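Local coordinates for protein branched-chain-amino-acid aminotransferase (Pseudomonas sp. UW4, PDB 6JIF) that catalyses the PLP-dependent transfer of amino groups between branched-chain amino acids and 2-oxo acids, acting as a class IV aminotransferase, at residues L101-Q104 against R105-R109; Q119-E122 against A123-V127; S271-E274 against L275-R279; E340-G343 against V344-G347. All blocks are in the same frame, centred on the assembly; numbering follows the deposited sequence.

Contact 1: residues L101-Q104 against R105-R109; sequences LRMQ and RSCAR. With PLP (pyridoxal-5'-phosphate), chain D.
Arg102 and Arg105 cross at a slant, about one helical turn apart, while the first also holds the cofactor. The polar contacts come first. NH1 of Arg102 donates to O2P of PLP at 2.7 Å with an N-H...O angle of 152°, and its NH2 adds a weak bond to the same oxygen at 3.0 Å, the phosphate lying at the guanidinium edge in its plane. With CG anti to the backbone N (chi1 -172°) and a bend at chi3, the chain carries the guanidinium to that phosphate; Glu79 forms a salt bridge with NH2. A leucine in place of Arg102 would probably leave O2P without this two-pronged grip and Glu79 without its mate. Along the backbone, Ser106 N reaches Arg102 O at 2.9 Å, and Cys107 N bonds Met103 O in the same i to i+4 pattern.

In the side-chain packing, Arg102 CA lies 3.6 Å above the plane of the Arg105 guanidinium, toward its rim, and NH2 of Arg105 is 3.6 Å from CG of Arg102. The two guanidinium planes are 76° apart. Met103 and Cys107 meet loosely, and both pack against strands 76-85 and 143-153, placing this side of helix 96-109 on the antiparallel sheet.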
# COMPACT_ATOMS: atom_id res chain seq x y z
N LEU B 101 7.13 -10.94 -16.38
CA LEU B 101 8.40 -10.39 -15.89
C LEU B 101 8.15 -9.32 -14.83
O LEU B 101 8.79 -9.29 -13.77
CB LEU B 101 9.22 -9.82 -17.06
CG LEU B 101 9.79 -10.89 -18.02
CD1 LEU B 101 10.19 -10.35 -19.44
CD2 LEU B 101 11.00 -11.63 -17.39
N ARG B 102 7.22 -8.42 -15.12
CA ARG B 102 6.97 -7.35 -14.17
C ARG B 102 6.41 -7.91 -12.87
O ARG B 102 6.74 -7.41 -11.79
CB ARG B 102 6.02 -6.29 -14.74
CG ARG B 102 5.94 -5.08 -13.77
CD ARG B 102 5.24 -3.88 -14.53
NE ARG B 102 3.87 -4.27 -14.91
CZ ARG B 102 3.10 -3.60 -15.77
NH1 ARG B 102 3.60 -2.54 -16.36
NH2 ARG B 102 1.85 -3.99 -16.02
N MET B 103 5.54 -8.90 -12.94
CA MET B 103 5.00 -9.41 -11.70
C MET B 103 6.08 -10.13 -10.91
O MET B 103 6.04 -10.12 -9.68
CB MET B 103 3.80 -10.32 -11.96
CG MET B 103 2.83 -10.32 -10.76
SD MET B 103 1.34 -11.34 -10.99
CE MET B 103 2.17 -12.93 -10.82
N GLN B 104 7.02 -10.79 -11.59
CA GLN B 104 8.15 -11.36 -10.85
C GLN B 104 8.88 -10.28 -10.06
O GLN B 104 9.24 -10.48 -8.89
CB GLN B 104 9.08 -12.11 -11.81
CG GLN B 104 8.41 -13.35 -12.44
CD GLN B 104 8.97 -13.78 -13.78
OE1 GLN B 104 9.98 -13.24 -14.29
NE2 GLN B 104 8.32 -14.78 -14.37
N ARG B 105 9.05 -9.10 -10.67
CA ARG B 105 9.75 -8.06 -9.94
C ARG B 105 8.87 -7.51 -8.80
O ARG B 105 9.40 -7.20 -7.73
CB ARG B 105 10.21 -6.97 -10.91
CG ARG B 105 10.94 -7.56 -12.14
CD ARG B 105 11.69 -6.49 -12.92
NE ARG B 105 10.80 -5.38 -13.29
CZ ARG B 105 10.17 -5.31 -14.47
NH1 ARG B 105 10.35 -6.26 -15.38
NH2 ARG B 105 9.36 -4.30 -14.74
N SER B 106 7.54 -7.35 -9.00
CA SER B 106 6.70 -6.83 -7.91
C SER B 106 6.65 -7.82 -6.73
O SER B 106 6.74 -7.45 -5.54
CB SER B 106 5.28 -6.55 -8.40
OG SER B 106 5.31 -5.70 -9.56
N CYS B 107 6.52 -9.11 -7.05
CA CYS B 107 6.57 -10.14 -6.03
C CYS B 107 7.88 -10.06 -5.27
O CYS B 107 7.88 -10.09 -4.05
CB CYS B 107 6.44 -11.54 -6.69
SG CYS B 107 4.73 -11.96 -7.12
N ALA B 108 9.00 -9.92 -5.99
CA ALA B 108 10.28 -9.92 -5.27
C ALA B 108 10.38 -8.74 -4.35
O ALA B 108 10.88 -8.86 -3.23
CB ALA B 108 11.45 -9.91 -6.23
N ARG B 109 9.87 -7.58 -4.80
CA ARG B 109 9.97 -6.39 -3.97
C ARG B 109 9.18 -6.54 -2.68
O ARG B 109 9.52 -5.91 -1.66
CB ARG B 109 9.50 -5.19 -4.80
CG ARG B 109 9.51 -3.83 -4.11
CD ARG B 109 10.83 -3.55 -3.38
NE ARG B 109 11.17 -2.13 -3.22
CZ ARG B 109 10.94 -1.44 -2.12
NH1 ARG B 109 10.34 -2.01 -1.06
NH2 ARG B 109 11.36 -0.17 -2.07
N1 PLP D . 1.69 4.01 -14.59
C2 PLP D . 1.24 3.49 -13.41
C2A PLP D . 1.47 4.31 -12.18
C3 PLP D . 0.66 2.22 -13.38
O3 PLP D . 0.26 1.70 -12.17
C4 PLP D . 0.48 1.49 -14.58
C4A PLP D . 0.04 0.04 -14.57
C5 PLP D . 0.95 2.09 -15.77
C6 PLP D . 1.55 3.32 -15.74
C5A PLP D . 0.78 1.51 -17.13
O4P PLP D . 1.31 0.23 -17.20
P PLP D . 0.85 -0.72 -18.40
O1P PLP D . 1.10 -0.03 -19.71
O2P PLP D . 1.80 -1.91 -18.22
O3P PLP D . -0.63 -1.08 -18.29

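Contact 2: residues Q119-E122 against A123-V127; sequences QFIE and ACKAV
Phe120 and Cys124, one helical turn apart, form a sulfur-aromatic contact. SG of Cys124 stands 3.6 Å from CE1 of Phe120, closer to that corner than to CD1 or CZ. Measured to the centroid of the Phe120 ring, SG of Cys124 lies at 4.2 Å and 33° off the ring normal, an oblique approach that is neither face-on nor edge-on. CG of Phe120 is anti to the backbone N (chi1 -177°), which puts the ring on the side of its own carbonyl carbon, where the thiol of Cys124, with SG anti to its carbonyl carbon, meets it.

Apolar contact continues on another flank of the helix. CG2 of Ile121 touches CD of Lys125 at 4.1 Å, the two chains crossing at a slant; the lysine methylenes also run close to the Ile121 carbonyl, with CG of Lys125 3.4 Å from O of Ile121.

The charged ends do not join. OE2 of Glu122 and NZ of Lys125 remain 4.3 Å apart, beyond salt-bridge range, so any attraction between them is likely to be modest.

Regular i to i+4 backbone bonds underlie all of this: Lys125 N reaches Ile121 O at 2.9 Å with an N-H...O angle of 164°, and Cys124 N reaches Phe120 O at 3.0 Å.

Within the fold, Phe120 packs on Asn99, Ala100 and Met103 of helix 96-109 and on Pro148 of strand 143-153. Cys124 touches Leu146 of that strand and, together with Ala123 and Val127, Ile169 of strand 164-174, seating helix 117-130 against the antiparallel sheet.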
# COMPACT_ATOMS: atom_id res chain seq x y z
N GLN B 119 4.43 -20.85 -16.49
CA GLN B 119 3.25 -21.03 -15.64
C GLN B 119 2.28 -19.85 -15.78
O GLN B 119 1.06 -20.03 -15.94
CB GLN B 119 3.72 -21.22 -14.19
CG GLN B 119 2.65 -21.34 -13.06
CD GLN B 119 3.27 -21.47 -11.60
OE1 GLN B 119 4.51 -21.41 -11.40
NE2 GLN B 119 2.39 -21.66 -10.60
N PHE B 120 2.83 -18.63 -15.71
CA PHE B 120 2.01 -17.43 -15.80
C PHE B 120 1.25 -17.39 -17.11
O PHE B 120 0.03 -17.21 -17.12
CB PHE B 120 2.92 -16.20 -15.61
CG PHE B 120 2.19 -14.86 -15.62
CD1 PHE B 120 1.88 -14.23 -16.84
CD2 PHE B 120 1.81 -14.25 -14.44
CE1 PHE B 120 1.23 -12.99 -16.86
CE2 PHE B 120 1.16 -13.04 -14.45
CZ PHE B 120 0.88 -12.39 -15.64
N ILE B 121 1.97 -17.56 -18.23
CA ILE B 121 1.33 -17.40 -19.54
C ILE B 121 0.30 -18.50 -19.77
O ILE B 121 -0.81 -18.21 -20.25
CB ILE B 121 2.38 -17.35 -20.66
CG1 ILE B 121 3.32 -16.16 -20.46
CG2 ILE B 121 1.70 -17.40 -22.04
CD1 ILE B 121 4.39 -16.04 -21.55
N GLU B 122 0.61 -19.75 -19.37
CA GLU B 122 -0.34 -20.85 -19.50
C GLU B 122 -1.60 -20.60 -18.68
O GLU B 122 -2.71 -20.92 -19.12
CB GLU B 122 0.29 -22.18 -19.08
CG GLU B 122 1.28 -22.72 -20.10
CD GLU B 122 0.75 -22.78 -21.53
OE1 GLU B 122 -0.42 -23.16 -21.78
OE2 GLU B 122 1.54 -22.45 -22.44
N ALA B 123 -1.47 -20.04 -17.48
CA ALA B 123 -2.65 -19.73 -16.69
C ALA B 123 -3.51 -18.68 -17.39
O ALA B 123 -4.74 -18.77 -17.41
CB ALA B 123 -2.27 -19.21 -15.30
N CYS B 124 -2.86 -17.67 -17.95
CA CYS B 124 -3.60 -16.63 -18.66
C CYS B 124 -4.35 -17.22 -19.84
O CYS B 124 -5.53 -16.90 -20.05
CB CYS B 124 -2.68 -15.52 -19.15
SG CYS B 124 -1.95 -14.47 -17.86
N LYS B 125 -3.67 -18.07 -20.62
CA LYS B 125 -4.29 -18.71 -21.78
C LYS B 125 -5.47 -19.58 -21.37
O LYS B 125 -6.52 -19.55 -22.01
CB LYS B 125 -3.27 -19.54 -22.57
CG LYS B 125 -2.21 -18.71 -23.26
CD LYS B 125 -1.21 -19.57 -23.98
CE LYS B 125 -1.77 -20.09 -25.29
NZ LYS B 125 -0.76 -21.03 -25.77
N ALA B 126 -5.35 -20.30 -20.26
CA ALA B 126 -6.46 -21.13 -19.80
C ALA B 126 -7.66 -20.27 -19.41
O ALA B 126 -8.80 -20.64 -19.69
CB ALA B 126 -6.02 -22.00 -18.61
N VAL B 127 -7.41 -19.12 -18.77
CA VAL B 127 -8.54 -18.22 -18.45
C VAL B 127 -9.22 -17.68 -19.71
O VAL B 127 -10.46 -17.64 -19.81
CB VAL B 127 -8.03 -17.09 -17.54
CG1 VAL B 127 -9.11 -15.99 -17.38
CG2 VAL B 127 -7.67 -17.64 -16.18

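Contact 3: residues S271-E274 against L275-R279; sequences SLIE and LAKTR
Thr278 grips the carbonyl of Glu274 twice, closing the last turn of helix 267-278. Its OG1 donates to Glu274 O at 2.7 Å and its backbone N to the same oxygen at 2.9 Å, the two donors arriving from opposite faces of the carbonyl plane. The hydroxyl stands well above that plane, 39° out of it, whereas the amide is tilted by a smaller angle. With chi1 at 69°, OG1 sits between the backbone N and the carbonyl carbon, a rotamer that swings it back over the preceding turn. The carboxylate of Glu274 points elsewhere, forming a salt bridge with Arg95.

Earlier in the turn, Ala276 N bonds Leu272 O at 2.8 Å, and Leu275 N bonds Ser271 O.

Further out, Ile273 and Lys277 lie alongside each other, pointing the same way: CG2 of Ile273 is 3.7 Å from CE of Lys277. Both touch Val284 of strand 284-287, within the beta-alpha-beta unit that the helix shares with strands 255-258 and 284-287.

The two hydrogen bonds accepted by Glu274 O imply that this late carbonyl is well satisfied where the helix runs out, while the lysine contributes its methylenes to the packing at an exposed position.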
# COMPACT_ATOMS: atom_id res chain seq x y z
N SER B 271 5.91 -0.81 -25.46
CA SER B 271 5.43 -1.14 -26.79
C SER B 271 5.48 0.07 -27.71
O SER B 271 5.86 -0.04 -28.88
CB SER B 271 4.00 -1.70 -26.68
OG SER B 271 4.02 -2.96 -25.97
N LEU B 272 5.04 1.23 -27.22
CA LEU B 272 5.11 2.46 -28.02
C LEU B 272 6.55 2.83 -28.32
O LEU B 272 6.87 3.28 -29.42
CB LEU B 272 4.38 3.60 -27.29
CG LEU B 272 2.86 3.43 -27.16
CD1 LEU B 272 2.21 4.54 -26.35
CD2 LEU B 272 2.25 3.41 -28.59
N ILE B 273 7.46 2.66 -27.35
CA ILE B 273 8.87 2.96 -27.60
C ILE B 273 9.39 2.09 -28.73
O ILE B 273 10.07 2.56 -29.65
CB ILE B 273 9.72 2.84 -26.32
CG1 ILE B 273 9.42 4.02 -25.38
CG2 ILE B 273 11.23 2.77 -26.63
CD1 ILE B 273 9.93 3.86 -23.95
N GLU B 274 9.08 0.78 -28.67
CA GLU B 274 9.57 -0.15 -29.68
C GLU B 274 8.92 0.12 -31.04
O GLU B 274 9.60 0.06 -32.07
CB GLU B 274 9.34 -1.59 -29.21
CG GLU B 274 10.42 -1.91 -28.11
CD GLU B 274 10.26 -3.16 -27.22
OE1 GLU B 274 9.15 -3.64 -26.92
OE2 GLU B 274 11.33 -3.63 -26.72
N LEU B 275 7.62 0.44 -31.08
CA LEU B 275 7.00 0.71 -32.37
C LEU B 275 7.50 2.02 -32.95
O LEU B 275 7.74 2.13 -34.14
CB LEU B 275 5.48 0.72 -32.27
CG LEU B 275 4.86 -0.65 -31.98
CD1 LEU B 275 3.40 -0.42 -31.58
CD2 LEU B 275 4.97 -1.61 -33.19
N ALA B 276 7.68 3.03 -32.09
CA ALA B 276 8.23 4.30 -32.53
C ALA B 276 9.59 4.09 -33.17
O ALA B 276 9.87 4.63 -34.24
CB ALA B 276 8.36 5.27 -31.31
N LYS B 277 10.47 3.31 -32.52
CA LYS B 277 11.83 3.13 -33.02
C LYS B 277 11.88 2.24 -34.25
O LYS B 277 12.63 2.51 -35.19
CB LYS B 277 12.73 2.55 -31.95
CG LYS B 277 13.16 3.53 -30.90
CD LYS B 277 14.23 2.80 -30.00
CE LYS B 277 14.31 3.36 -28.56
NZ LYS B 277 15.06 2.41 -27.66
N THR B 278 11.17 1.11 -34.22
CA THR B 278 11.36 0.09 -35.24
C THR B 278 10.29 0.09 -36.33
O THR B 278 10.47 -0.61 -37.34
CB THR B 278 11.44 -1.30 -34.61
OG1 THR B 278 10.15 -1.64 -34.09
CG2 THR B 278 12.42 -1.25 -33.44
N ARG B 279 9.16 0.76 -36.13
CA ARG B 279 8.13 0.77 -37.16
C ARG B 279 7.75 2.15 -37.67
O ARG B 279 7.25 2.26 -38.80
CB ARG B 279 6.87 0.01 -36.65
CG ARG B 279 7.08 -1.52 -36.50
CD ARG B 279 7.25 -2.19 -37.83
NE ARG B 279 7.29 -3.65 -37.62
CZ ARG B 279 6.21 -4.42 -37.53
NH1 ARG B 279 5.01 -3.90 -37.67
NH2 ARG B 279 6.34 -5.74 -37.31

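Contact 4: residues E340-G343 against V344-G347; sequences ELTG and VQTG
A Schellman motif ends helix 332-346, and the residues before it meet across its final turn. Gly347 has phi 87°, a backbone shape that would bring a side chain into collision with the carbonyl of Thr346, so glycine fits here. Its N bonds Val344 O at 3.2 Å. Just before, Thr346 engages Thr342 O twice, through N at 3.0 Å and through OG1, also at 3.0 Å, from opposite faces of that carbonyl's plane.

Leu341 and Gln345 carry the side-chain packing. The glutamine amide lies against the leucine branch, NE2 of Gln345 being 3.8 Å from CG of Leu341, while CG of Gln345 is 3.2 Å from O of Leu341. The other end of the amide, OE1 of Gln345, comes 4.0 Å from CG2 of Thr342. Having CG anti to the carbonyl carbon (chi1 -70°) and an extended chain beyond it lays the group back along the helix. An alanine in place of Gln345 is likely to open a gap beside Leu341 and Phe94, which the amide chain now fills.

The Thr342 carbonyl, which accepts two hydrogen bonds, is met from within the helix end, whereas Gln345 O turns to Asn92 and the Gly343 backbone to Ile349; the buried glutamine works against Leu341 through van der Waals contact.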
# COMPACT_ATOMS: atom_id res chain seq x y z
N GLU B 340 -1.01 2.48 -34.89
CA GLU B 340 -0.02 1.41 -34.98
C GLU B 340 -0.21 0.39 -33.85
O GLU B 340 -0.22 -0.84 -34.08
CB GLU B 340 1.39 2.02 -34.94
CG GLU B 340 2.51 0.99 -35.13
CD GLU B 340 2.61 0.41 -36.57
OE1 GLU B 340 1.95 0.93 -37.52
OE2 GLU B 340 3.42 -0.55 -36.80
N LEU B 341 -0.40 0.89 -32.63
CA LEU B 341 -0.47 0.02 -31.47
C LEU B 341 -1.75 -0.81 -31.49
O LEU B 341 -1.71 -2.03 -31.29
CB LEU B 341 -0.36 0.84 -30.19
CG LEU B 341 -0.49 -0.13 -28.97
CD1 LEU B 341 0.58 -1.29 -29.03
CD2 LEU B 341 -0.35 0.63 -27.65
N THR B 342 -2.89 -0.18 -31.74
CA THR B 342 -4.14 -0.95 -31.84
C THR B 342 -4.13 -1.91 -33.03
O THR B 342 -4.72 -3.00 -32.95
CB THR B 342 -5.34 -0.00 -31.91
OG1 THR B 342 -5.29 0.81 -33.12
CG2 THR B 342 -5.31 0.91 -30.66
N GLY B 343 -3.47 -1.54 -34.14
CA GLY B 343 -3.37 -2.46 -35.26
C GLY B 343 -2.58 -3.71 -34.92
O GLY B 343 -2.96 -4.82 -35.31
N VAL B 344 -1.48 -3.55 -34.18
CA VAL B 344 -0.72 -4.73 -33.77
C VAL B 344 -1.52 -5.56 -32.78
O VAL B 344 -1.64 -6.79 -32.94
CB VAL B 344 0.64 -4.30 -33.22
CG1 VAL B 344 1.30 -5.47 -32.46
CG2 VAL B 344 1.50 -3.76 -34.39
N GLN B 345 -2.18 -4.90 -31.81
CA GLN B 345 -2.95 -5.65 -30.81
C GLN B 345 -4.03 -6.52 -31.46
O GLN B 345 -4.18 -7.70 -31.11
CB GLN B 345 -3.55 -4.66 -29.78
CG GLN B 345 -2.53 -4.05 -28.90
CD GLN B 345 -3.08 -2.90 -28.10
OE1 GLN B 345 -4.05 -2.23 -28.51
NE2 GLN B 345 -2.47 -2.64 -26.96
N THR B 346 -4.74 -5.99 -32.47
CA THR B 346 -5.84 -6.73 -33.07
C THR B 346 -5.48 -7.61 -34.26
O THR B 346 -6.37 -8.27 -34.80
CB THR B 346 -6.96 -5.76 -33.51
OG1 THR B 346 -6.44 -4.85 -34.50
CG2 THR B 346 -7.41 -4.99 -32.32
N GLY B 347 -4.22 -7.62 -34.73
CA GLY B 347 -3.87 -8.43 -35.91
C GLY B 347 -4.07 -7.77 -37.26
O GLY B 347 -3.88 -8.46 -38.30

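How the contacts relate
Along the chain the four contacts come in order, each closing before the next opens; each lies on one helix, contacts 3 and 4 running to the residue just past its end. Contacts 1 and 2 belong to the successive helices 96-109 and 117-130; their centres are 17 Å apart, and Met103 CE meets Phe120 CE2 at 3.8 Å, with both helices packed on the seven-stranded antiparallel sheet. Contacts 3 and 4, 12 Å apart between centres, lie on helices 267-278 and 332-346, which touch where Leu272 and Leu275 pack on Leu341. Between the pairs, centres are 22 to 27 Å apart without touching. Helices 96-109, through Arg102, and 267-278, through Ile267 and Thr268, reach PLP from different parts of the fold.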